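Local coordinates for protein AlkZ (Streptomyces sahachiroi, PDB 5UUJ) that belongs to the AlkZ-like family of DNA glycosylases, which is grouped with the helix-turn-helix clan of folds, at residues Asp32-Gly35 with Gly39-Ala42; Val52-Ala57 with Ala362-Val367; Tyr290-Gly295 with Gly315-Val320; Arg307-Arg312 with Thr341-Thr346. One frame throughout, in Å; residues are numbered along the deposited sequence.

Contact 1 (32-35 with 39-42) and the first half of contact 2 (52-57) come from successive elements, helix 30-36, strand 40-41 and helix 45-53. The second half of contact 2 (362-367) lies some 300 residues later, at the end of helix 351-365, and thus draws the C-terminal region against the N-terminal part. Contacts 3 and 4 fall within that long interval and alternate along the chain; both involve the five-stranded mixed sheet, their centres are about 12 Å apart, and they touch through Ser318 and Val310. Contact 1 reaches contact 2 through Val33 and Arg55, and contact 3 through Gln41 and Leu292. Contacts 1 and 4 are the most distant pair, with centres about 26 Å apart.

Contact 1 of 4, residues Asp32-Gly35 with Gly39-Ala42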
loop_
_atom_site.group_PDB
_atom_site.type_symbol
_atom_site.label_atom_id
_atom_site.label_comp_id
_atom_site.label_asym_id
_atom_site.label_seq_id
_atom_site.Cartn_x
_atom_site.Cartn_y
_atom_site.Cartn_z
ATOM N N ASP A 32 -0.618 3.823 13.370
ATOM C CA ASP A 32 -1.656 2.806 13.549
ATOM C C ASP A 32 -2.329 2.462 12.224
ATOM O O ASP A 32 -2.563 1.290 11.928
ATOM C CB ASP A 32 -2.719 3.272 14.551
ATOM C CG ASP A 32 -2.200 3.335 15.975
ATOM O OD1 ASP A 32 -1.199 2.654 16.282
ATOM O OD2 ASP A 32 -2.802 4.066 16.789
ATOM N N VAL A 33 -2.638 3.485 11.431
ATOM C CA VAL A 33 -3.290 3.280 10.143
ATOM C C VAL A 33 -2.360 2.567 9.158
ATOM O O VAL A 33 -2.738 1.562 8.551
ATOM C CB VAL A 33 -3.760 4.618 9.531
ATOM C CG1 VAL A 33 -4.309 4.413 8.120
ATOM C CG2 VAL A 33 -4.813 5.252 10.413
ATOM N N VAL A 34 -1.149 3.089 8.999
ATOM C CA VAL A 34 -0.186 2.505 8.073
ATOM C C VAL A 34 0.123 1.063 8.459
ATOM O O VAL A 34 0.195 0.185 7.597
ATOM C CB VAL A 34 1.118 3.330 8.028
ATOM C CG1 VAL A 34 2.208 2.607 7.232
ATOM C CG2 VAL A 34 0.850 4.689 7.421
ATOM N N GLY A 35 0.304 0.822 9.752
ATOM C CA GLY A 35 0.584 -0.516 10.241
ATOM C C GLY A 35 -0.554 -1.475 9.945
ATOM O O GLY A 35 -0.344 -2.570 9.423
ATOM N N GLY A 39 0.807 -0.978 4.964
ATOM C CA GLY A 39 1.377 0.055 4.126
ATOM C C GLY A 39 0.317 0.907 3.457
ATOM O O GLY A 39 -0.848 0.522 3.366
ATOM N N VAL A 40 0.735 2.084 3.009
ATOM C CA VAL A 40 -0.112 2.992 2.247
ATOM C C VAL A 40 0.687 3.485 1.050
ATOM O O VAL A 40 1.818 3.948 1.212
ATOM C CB VAL A 40 -0.585 4.195 3.098
ATOM C CG1 VAL A 40 -1.357 5.206 2.242
ATOM C CG2 VAL A 40 -1.429 3.724 4.267
ATOM N N GLN A 41 0.113 3.370 -0.144
ATOM C CA GLN A 41 0.779 3.855 -1.348
ATOM C C GLN A 41 0.989 5.354 -1.231
ATOM O O GLN A 41 0.056 6.093 -0.916
ATOM C CB GLN A 41 -0.024 3.521 -2.610
ATOM C CG GLN A 41 0.607 2.406 -3.449
ATOM C CD GLN A 41 0.263 2.453 -4.937
ATOM O OE1 GLN A 41 0.143 1.409 -5.580
ATOM N NE2 GLN A 41 0.134 3.656 -5.495
ATOM N N ALA A 42 2.219 5.793 -1.485
ATOM C CA ALA A 42 2.620 7.165 -1.203
ATOM C C ALA A 42 3.374 7.814 -2.354
ATOM O O ALA A 42 4.166 8.730 -2.137
ATOM C CB ALA A 42 3.472 7.197 0.056
#
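Val34, near the end of helix 30-36, meets the chain again: its carbonyl O receives the N-H of Gly39, and its side chain lies against Val40. The Gly39 N to Val34 O bond is 2.9 Å long and nearly straight, with an N-H...O angle of 164°. The donor lies in the carbonyl plane, nearly in line with the C=O. The bond joins residues five positions apart and closes the turn by which the chain leaves the helix. Gly39 does this with a positive phi of 96°, where a side chain would run into the carbonyl O of the preceding residue; its CA also lies 4.1 Å from Val34 CG1. Beside the polar link, Val34 CG2 touches Val40 CG2 at 4.0 Å, the two side chains crossing at about a right angle. In both valines CG1 is anti to the backbone N, which puts the CG2 methyls at the meeting point. All three residues are buried. Val34 also packs on Leu85, whose backbone bonds to that of Val40, so the turn is held against strand 83-86. Helix 30-36, strand 40-41, helices 45-53 and 62-69 and strands 74-77 and 83-86, with sheet order 1-3-2, match the topology of a winged-helix domain, consistent with the helix-turn-helix clan of the family; here its first helix delivers the chain to the first strand.

Contact 2 of 4, residues Val52-Ala57 with Ala362-Val367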
loop_
_atom_site.group_PDB
_atom_site.type_symbol
_atom_site.label_atom_id
_atom_site.label_comp_id
_atom_site.label_asym_id
_atom_site.label_seq_id
_atom_site.Cartn_x
_atom_site.Cartn_y
_atom_site.Cartn_z
ATOM N N VAL A 52 -4.997 8.504 5.230
ATOM C CA VAL A 52 -4.821 8.372 6.669
ATOM C C VAL A 52 -5.829 9.267 7.391
ATOM O O VAL A 52 -6.497 8.833 8.332
ATOM C CB VAL A 52 -3.381 8.730 7.100
ATOM C CG1 VAL A 52 -3.248 8.744 8.617
ATOM C CG2 VAL A 52 -2.396 7.740 6.497
ATOM N N ALA A 53 -5.948 10.511 6.934
ATOM C CA ALA A 53 -6.799 11.498 7.597
ATOM C C ALA A 53 -8.269 11.095 7.569
ATOM O O ALA A 53 -9.001 11.338 8.529
ATOM C CB ALA A 53 -6.620 12.864 6.957
ATOM N N LEU A 54 -8.701 10.485 6.469
ATOM C CA LEU A 54 -10.087 10.053 6.342
ATOM C C LEU A 54 -10.407 8.926 7.322
ATOM O O LEU A 54 -11.569 8.677 7.630
ATOM C CB LEU A 54 -10.383 9.604 4.911
ATOM C CG LEU A 54 -10.443 10.701 3.840
ATOM C CD1 LEU A 54 -10.521 10.081 2.456
ATOM C CD2 LEU A 54 -11.619 11.630 4.065
ATOM N N ARG A 55 -9.373 8.254 7.817
ATOM C CA ARG A 55 -9.551 7.149 8.756
ATOM C C ARG A 55 -9.447 7.617 10.210
ATOM O O ARG A 55 -9.259 6.812 11.126
ATOM C CB ARG A 55 -8.527 6.052 8.459
ATOM C CG ARG A 55 -8.892 5.239 7.231
ATOM C CD ARG A 55 -7.817 4.247 6.865
ATOM N NE ARG A 55 -8.319 3.227 5.952
ATOM C CZ ARG A 55 -8.465 3.393 4.640
ATOM N NH1 ARG A 55 -8.152 4.549 4.071
ATOM N NH2 ARG A 55 -8.926 2.399 3.895
ATOM N N GLN A 56 -9.583 8.926 10.404
ATOM C CA GLN A 56 -9.579 9.530 11.731
ATOM C C GLN A 56 -10.876 10.298 11.958
ATOM O O GLN A 56 -11.264 11.121 11.130
ATOM C CB GLN A 56 -8.377 10.458 11.891
ATOM C CG GLN A 56 -7.039 9.734 11.834
ATOM C CD GLN A 56 -5.869 10.676 11.631
ATOM O OE1 GLN A 56 -5.998 11.717 10.987
ATOM N NE2 GLN A 56 -4.718 10.313 12.179
ATOM N N ALA A 57 -11.538 10.020 13.080
ATOM C CA ALA A 57 -12.813 10.654 13.415
ATOM C C ALA A 57 -12.698 12.168 13.336
ATOM O O ALA A 57 -13.606 12.846 12.860
ATOM C CB ALA A 57 -13.268 10.230 14.801
ATOM N N ALA A 362 -13.728 17.443 3.669
ATOM C CA ALA A 362 -13.325 18.840 3.760
ATOM C C ALA A 362 -12.323 19.033 4.894
ATOM O O ALA A 362 -11.290 19.680 4.720
ATOM C CB ALA A 362 -14.539 19.735 3.967
ATOM N N ARG A 363 -12.634 18.461 6.052
ATOM C CA ARG A 363 -11.762 18.561 7.216
ATOM C C ARG A 363 -10.432 17.859 6.947
ATOM O O ARG A 363 -9.371 18.342 7.346
ATOM C CB ARG A 363 -12.447 17.962 8.444
ATOM C CG ARG A 363 -11.709 18.171 9.763
ATOM C CD ARG A 363 -11.742 19.626 10.231
ATOM N NE ARG A 363 -10.731 20.451 9.571
ATOM C CZ ARG A 363 -9.452 20.518 9.938
ATOM N NH1 ARG A 363 -9.006 19.803 10.964
ATOM N NH2 ARG A 363 -8.611 21.300 9.272
ATOM N N ALA A 364 -10.498 16.724 6.257
ATOM C CA ALA A 364 -9.300 15.967 5.906
ATOM C C ALA A 364 -8.464 16.689 4.851
ATOM O O ALA A 364 -7.293 16.366 4.665
ATOM C CB ALA A 364 -9.677 14.580 5.413
ATOM N N SER A 365 -9.070 17.660 4.168
ATOM C CA SER A 365 -8.383 18.433 3.133
ATOM C C SER A 365 -7.895 19.782 3.663
ATOM O O SER A 365 -7.164 20.499 2.979
ATOM C CB SER A 365 -9.304 18.663 1.932
ATOM O OG SER A 365 -9.842 17.443 1.458
ATOM N N GLY A 366 -8.311 20.130 4.876
ATOM C CA GLY A 366 -7.899 21.379 5.490
ATOM C C GLY A 366 -8.670 22.583 4.980
ATOM O O GLY A 366 -8.156 23.703 4.987
ATOM N N VAL A 367 -9.902 22.355 4.539
ATOM C CA VAL A 367 -10.781 23.437 4.113
ATOM C C VAL A 367 -12.069 23.406 4.927
ATOM O O VAL A 367 -12.421 22.381 5.512
ATOM C CB VAL A 367 -11.108 23.352 2.606
ATOM C CG1 VAL A 367 -9.832 23.461 1.790
ATOM C CG2 VAL A 367 -11.848 22.060 2.276
#
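In Leu54, CG lies beside the backbone N and anti to the carbonyl carbon (chi1 -71°), and a chi2 of 171° extends CD1 while turning CD2 toward the methyl of Ala364. Ala53 needs no torsion to join in, since its CB already points at helix 351-365. Ala364 CB therefore meets two carbons, Leu54 CD2 at 3.8 Å and Ala53 CB at 3.8 Å, and is the shared centre of the contact. Because two of the three side chains are single methyls, the backbones come close: the CA atoms of Ala53 and Ala364 are 5.4 Å apart. Both segments change direction here. One bends through a type I turn from Ala53 to Gln56, with Gln56 N bonded to Ala53 O at 3.1 Å. Helix 351-365 ends in a Schellman motif: Gly366 takes a positive phi of 79°, Val367 N reaches back to Ala362 O at 3.0 Å, and Gly366 N makes a weak bond to Arg363 O. Ala362 O also accepts from Ser365 N, the two donors arriving from opposite faces of its plane. Polar links lie round the methyls, with Leu54 O taking a bond from His360 NE2 and Ala364 O one from Arg61 NH1, while Pro59 also packs on Ala364. No hydrogen bond passes directly between the segments, so their meeting is purely apolar: it depends on close fit between buried methyl groups, and directional bonding is supplied by neighbouring residues.

Contact 3 of 4, residues Tyr290-Gly295 with Gly315-Val320; sequences YLLGPG and GWISPV
Leu291 CD1 touches two side chains of the 315-320 segment, and this is the tighter part of the contact. It lies 3.9 Å from Val320 CG1, the two side chains reaching toward each other tip to tip, and 4.1 Å from Ile317 CG2, whose side chain it meets at a slant. A Leu291 chi1 of -113°, well away from a staggered value, carries the branch to this position. Ile317 CG2, anti to its backbone N, is the methyl turned to Leu291, and all three residues are buried. The CA atoms of Leu291 and Val320 nevertheless stand 8.9 Å apart, so side chains alone bridge the gap. They join the short helix 289-292 to the approach of strand 320-323, the second strand of the five-stranded mixed sheet. Along that approach the backbone of Ile317 bonds to Phe287 and that of Val320 to Leu284, so both residues are held by the chain running from strand 281-284 toward the helix. Packing slackens at Leu292, which is partly exposed: its CD2 comes no nearer than 4.3 Å to Ile317 CG1. Farther out, Trp316 is exposed, and its indole NE1 makes only a weak, strongly bent bond of 3.2 Å to Ser318 OG, with an N-H...O angle of 121°. Ser318 OG also makes an ordinary hydrogen bond to Val310 O.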
loop_
_atom_site.group_PDB
_atom_site.type_symbol
_atom_site.label_atom_id
_atom_site.label_comp_id
_atom_site.label_asym_id
_atom_site.label_seq_id
_atom_site.Cartn_x
_atom_site.Cartn_y
_atom_site.Cartn_z
ATOM N N TYR A 290 -8.413 0.326 0.680
ATOM C CA TYR A 290 -9.651 -0.451 0.678
ATOM C C TYR A 290 -9.827 -1.128 -0.679
ATOM O O TYR A 290 -10.338 -2.245 -0.772
ATOM C CB TYR A 290 -10.871 0.420 0.991
ATOM C CG TYR A 290 -12.156 -0.373 0.984
ATOM C CD1 TYR A 290 -12.526 -1.143 2.081
ATOM C CD2 TYR A 290 -12.985 -0.383 -0.131
ATOM C CE1 TYR A 290 -13.692 -1.890 2.071
ATOM C CE2 TYR A 290 -14.149 -1.123 -0.149
ATOM C CZ TYR A 290 -14.499 -1.874 0.955
ATOM O OH TYR A 290 -15.660 -2.614 0.943
ATOM N N LEU A 291 -9.381 -0.437 -1.723
ATOM C CA LEU A 291 -9.428 -0.949 -3.086
ATOM C C LEU A 291 -8.222 -1.816 -3.415
ATOM O O LEU A 291 -8.363 -2.906 -3.973
ATOM C CB LEU A 291 -9.493 0.211 -4.081
ATOM C CG LEU A 291 -10.763 0.396 -4.907
ATOM C CD1 LEU A 291 -10.573 1.571 -5.848
ATOM C CD2 LEU A 291 -11.115 -0.858 -5.692
ATOM N N LEU A 292 -7.035 -1.320 -3.081
ATOM C CA LEU A 292 -5.795 -1.946 -3.526
ATOM C C LEU A 292 -5.488 -3.241 -2.783
ATOM O O LEU A 292 -4.744 -4.084 -3.285
ATOM C CB LEU A 292 -4.622 -0.976 -3.369
ATOM C CG LEU A 292 -4.676 0.311 -4.197
ATOM C CD1 LEU A 292 -3.366 1.071 -4.047
ATOM C CD2 LEU A 292 -4.971 0.035 -5.666
ATOM N N GLY A 293 -6.060 -3.401 -1.595
ATOM C CA GLY A 293 -5.885 -4.628 -0.841
ATOM C C GLY A 293 -6.394 -5.819 -1.636
ATOM O O GLY A 293 -5.609 -6.658 -2.071
ATOM N N PRO A 294 -7.718 -5.895 -1.836
ATOM C CA PRO A 294 -8.298 -6.967 -2.653
ATOM C C PRO A 294 -7.964 -6.824 -4.134
ATOM O O PRO A 294 -8.032 -7.805 -4.875
ATOM C CB PRO A 294 -9.810 -6.816 -2.424
ATOM C CG PRO A 294 -9.948 -5.964 -1.210
ATOM C CD PRO A 294 -8.758 -5.060 -1.214
ATOM N N GLY A 295 -7.617 -5.608 -4.550
ATOM C CA GLY A 295 -7.298 -5.323 -5.937
ATOM C C GLY A 295 -8.485 -4.754 -6.694
ATOM O O GLY A 295 -9.626 -5.168 -6.480
ATOM N N GLY A 315 -1.697 4.134 -14.519
ATOM C CA GLY A 315 -1.926 3.613 -13.182
ATOM C C GLY A 315 -2.700 4.536 -12.259
ATOM O O GLY A 315 -2.609 4.407 -11.038
ATOM N N TRP A 316 -3.470 5.460 -12.828
ATOM C CA TRP A 316 -4.318 6.341 -12.023
ATOM C C TRP A 316 -5.451 5.544 -11.379
ATOM O O TRP A 316 -6.207 4.862 -12.068
ATOM C CB TRP A 316 -4.900 7.484 -12.864
ATOM C CG TRP A 316 -5.833 8.405 -12.085
ATOM C CD1 TRP A 316 -7.198 8.334 -12.023
ATOM C CD2 TRP A 316 -5.457 9.520 -11.263
ATOM N NE1 TRP A 316 -7.690 9.337 -11.222
ATOM C CE2 TRP A 316 -6.643 10.076 -10.740
ATOM C CE3 TRP A 316 -4.233 10.104 -10.921
ATOM C CZ2 TRP A 316 -6.641 11.188 -9.896
ATOM C CZ3 TRP A 316 -4.234 11.211 -10.081
ATOM C CH2 TRP A 316 -5.431 11.739 -9.579
ATOM N N ILE A 317 -5.548 5.623 -10.055
ATOM C CA ILE A 317 -6.649 5.013 -9.315
ATOM C C ILE A 317 -7.486 6.135 -8.716
ATOM O O ILE A 317 -7.032 6.840 -7.817
ATOM C CB ILE A 317 -6.153 4.069 -8.195
ATOM C CG1 ILE A 317 -5.131 3.064 -8.740
ATOM C CG2 ILE A 317 -7.325 3.349 -7.540
ATOM C CD1 ILE A 317 -5.685 2.092 -9.755
ATOM N N SER A 318 -8.705 6.300 -9.221
ATOM C CA SER A 318 -9.540 7.438 -8.850
ATOM C C SER A 318 -10.051 7.349 -7.417
ATOM O O SER A 318 -10.131 6.260 -6.848
ATOM C CB SER A 318 -10.741 7.552 -9.792
ATOM O OG SER A 318 -10.333 7.618 -11.147
ATOM N N PRO A 319 -10.401 8.504 -6.826
ATOM C CA PRO A 319 -11.191 8.461 -5.594
ATOM C C PRO A 319 -12.523 7.782 -5.877
ATOM O O PRO A 319 -13.037 7.936 -6.985
ATOM C CB PRO A 319 -11.374 9.941 -5.228
ATOM C CG PRO A 319 -10.282 10.662 -5.961
ATOM C CD PRO A 319 -10.056 9.882 -7.219
ATOM N N VAL A 320 -13.067 7.044 -4.913
ATOM C CA VAL A 320 -14.267 6.255 -5.162
ATOM C C VAL A 320 -15.365 6.506 -4.143
ATOM O O VAL A 320 -15.107 6.848 -2.984
ATOM C CB VAL A 320 -13.953 4.741 -5.177
ATOM C CG1 VAL A 320 -13.155 4.379 -6.421
ATOM C CG2 VAL A 320 -13.210 4.325 -3.911
#

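Contact 4 of 4, residues Arg307-Arg312 with Thr341-Thr346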
loop_
_atom_site.group_PDB
_atom_site.type_symbol
_atom_site.label_atom_id
_atom_site.label_comp_id
_atom_site.label_asym_id
_atom_site.label_seq_id
_atom_site.Cartn_x
_atom_site.Cartn_y
_atom_site.Cartn_z
ATOM N N ARG A 307 -14.802 -0.614 -14.493
ATOM C CA ARG A 307 -13.432 -0.613 -13.993
ATOM C C ARG A 307 -12.589 0.508 -14.605
ATOM O O ARG A 307 -11.770 1.122 -13.920
ATOM C CB ARG A 307 -12.774 -1.968 -14.263
ATOM C CG ARG A 307 -11.441 -2.153 -13.559
ATOM C CD ARG A 307 -10.816 -3.507 -13.861
ATOM N NE ARG A 307 -9.395 -3.526 -13.514
ATOM C CZ ARG A 307 -8.410 -3.181 -14.341
ATOM N NH1 ARG A 307 -8.674 -2.787 -15.584
ATOM N NH2 ARG A 307 -7.150 -3.230 -13.926
ATOM N N SER A 308 -12.798 0.777 -15.888
ATOM C CA SER A 308 -12.009 1.776 -16.602
ATOM C C SER A 308 -12.265 3.188 -16.080
ATOM O O SER A 308 -11.453 4.086 -16.293
ATOM C CB SER A 308 -12.305 1.717 -18.101
ATOM O OG SER A 308 -13.657 2.046 -18.364
ATOM N N ALA A 309 -13.389 3.384 -15.398
ATOM C CA ALA A 309 -13.701 4.681 -14.805
ATOM C C ALA A 309 -12.892 4.915 -13.526
ATOM O O ALA A 309 -12.668 6.056 -13.124
ATOM C CB ALA A 309 -15.183 4.784 -14.511
ATOM N N VAL A 310 -12.455 3.826 -12.899
ATOM C CA VAL A 310 -11.685 3.900 -11.661
ATOM C C VAL A 310 -10.189 3.770 -11.934
ATOM O O VAL A 310 -9.405 4.643 -11.561
ATOM C CB VAL A 310 -12.115 2.800 -10.668
ATOM C CG1 VAL A 310 -11.321 2.902 -9.369
ATOM C CG2 VAL A 310 -13.606 2.897 -10.378
ATOM N N SER A 311 -9.807 2.672 -12.579
ATOM C CA SER A 311 -8.409 2.395 -12.894
ATOM C C SER A 311 -8.110 2.809 -14.332
ATOM O O SER A 311 -8.494 2.117 -15.274
ATOM C CB SER A 311 -8.100 0.907 -12.682
ATOM O OG SER A 311 -6.746 0.613 -12.983
ATOM N N ARG A 312 -7.433 3.944 -14.491
ATOM C CA ARG A 312 -7.180 4.524 -15.809
ATOM C C ARG A 312 -5.699 4.428 -16.202
ATOM O O ARG A 312 -4.927 3.715 -15.563
ATOM C CB ARG A 312 -7.664 5.983 -15.832
ATOM C CG ARG A 312 -9.181 6.113 -15.925
ATOM C CD ARG A 312 -9.625 7.559 -16.079
ATOM N NE ARG A 312 -10.801 7.672 -16.946
ATOM C CZ ARG A 312 -12.050 7.874 -16.529
ATOM N NH1 ARG A 312 -12.331 8.004 -15.236
ATOM N NH2 ARG A 312 -13.031 7.953 -17.420
ATOM N N THR A 341 -19.553 11.570 -9.398
ATOM C CA THR A 341 -20.024 10.988 -10.651
ATOM C C THR A 341 -20.344 9.507 -10.449
ATOM O O THR A 341 -19.462 8.657 -10.580
ATOM C CB THR A 341 -18.979 11.133 -11.775
ATOM O OG1 THR A 341 -18.553 12.497 -11.870
ATOM C CG2 THR A 341 -19.561 10.690 -13.114
ATOM N N PRO A 342 -21.604 9.188 -10.109
ATOM C CA PRO A 342 -21.963 7.772 -9.976
ATOM C C PRO A 342 -21.965 7.057 -11.318
ATOM O O PRO A 342 -22.090 7.702 -12.357
ATOM C CB PRO A 342 -23.375 7.820 -9.385
ATOM C CG PRO A 342 -23.915 9.134 -9.811
ATOM C CD PRO A 342 -22.744 10.070 -9.812
ATOM N N PHE A 343 -21.820 5.738 -11.291
ATOM C CA PHE A 343 -21.950 4.938 -12.497
ATOM C C PHE A 343 -23.398 4.993 -12.981
ATOM O O PHE A 343 -24.300 5.293 -12.197
ATOM C CB PHE A 343 -21.524 3.491 -12.236
ATOM C CG PHE A 343 -20.123 3.355 -11.709
ATOM C CD1 PHE A 343 -19.128 4.240 -12.096
ATOM C CD2 PHE A 343 -19.800 2.340 -10.824
ATOM C CE1 PHE A 343 -17.837 4.113 -11.612
ATOM C CE2 PHE A 343 -18.512 2.208 -10.335
ATOM C CZ PHE A 343 -17.529 3.096 -10.729
ATOM N N PRO A 344 -23.625 4.709 -14.274
ATOM C CA PRO A 344 -24.971 4.766 -14.859
ATOM C C PRO A 344 -26.024 3.956 -14.102
ATOM O O PRO A 344 -27.133 4.449 -13.902
ATOM C CB PRO A 344 -24.759 4.191 -16.263
ATOM C CG PRO A 344 -23.353 4.519 -16.589
ATOM C CD PRO A 344 -22.601 4.413 -15.293
ATOM N N ASP A 345 -25.682 2.740 -13.687
ATOM C CA ASP A 345 -26.654 1.838 -13.069
ATOM C C ASP A 345 -26.627 1.901 -11.544
ATOM O O ASP A 345 -27.116 0.993 -10.872
ATOM C CB ASP A 345 -26.401 0.401 -13.529
ATOM C CG ASP A 345 -25.082 -0.151 -13.020
ATOM O OD1 ASP A 345 -24.169 0.653 -12.730
ATOM O OD2 ASP A 345 -24.957 -1.390 -12.913
ATOM N N THR A 346 -26.060 2.972 -10.999
ATOM C CA THR A 346 -25.938 3.121 -9.553
ATOM C C THR A 346 -27.220 3.697 -8.958
ATOM O O THR A 346 -27.867 4.556 -9.558
ATOM C CB THR A 346 -24.734 4.020 -9.188
ATOM O OG1 THR A 346 -23.516 3.322 -9.470
ATOM C CG2 THR A 346 -24.744 4.400 -7.716
#
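Phe343 enters the contact from strand 337-342 with its CB directed at the short, weakly bonded helix 307-310, meeting Ala309 and Val310 there. At CB it is still 6.9 Å from Ala309 CB. With CG beside the backbone N and anti to the carbonyl carbon (chi1 -57°), the ring is carried inward. CD1 closes the gap to Ala309 CB to 4.7 Å, and CE1 makes the contact with that methyl at 4.0 Å. CZ, the far end of the ring, meets Val310 CG2 at 3.9 Å. This methyl lies at the ring edge, near its plane and almost straight beyond CZ, and the valine side chain crosses that of Phe343 at about a right angle. Placing CG2 beside the Val310 backbone N, anti to its carbonyl carbon, sets this methyl toward CZ. Phe343 itself follows the last residue of the fourth strand of the five-stranded mixed sheet; its backbone bonds to Val328 on the neighbouring strand 326-334, and a type I turn runs from it to Thr346. The helix thus packs beside the place where the chain leaves the sheet. Its own turn is drawn together by Arg307 O, which accepts from both Val310 N at 3.0 Å and Ser311 N at 2.8 Å. Val310 also packs on Val330 of strand 326-334. His306, just before the helix, stacks with the Phe343 ring, and its NE2 is hydrogen-bonded to Asp345 OD1.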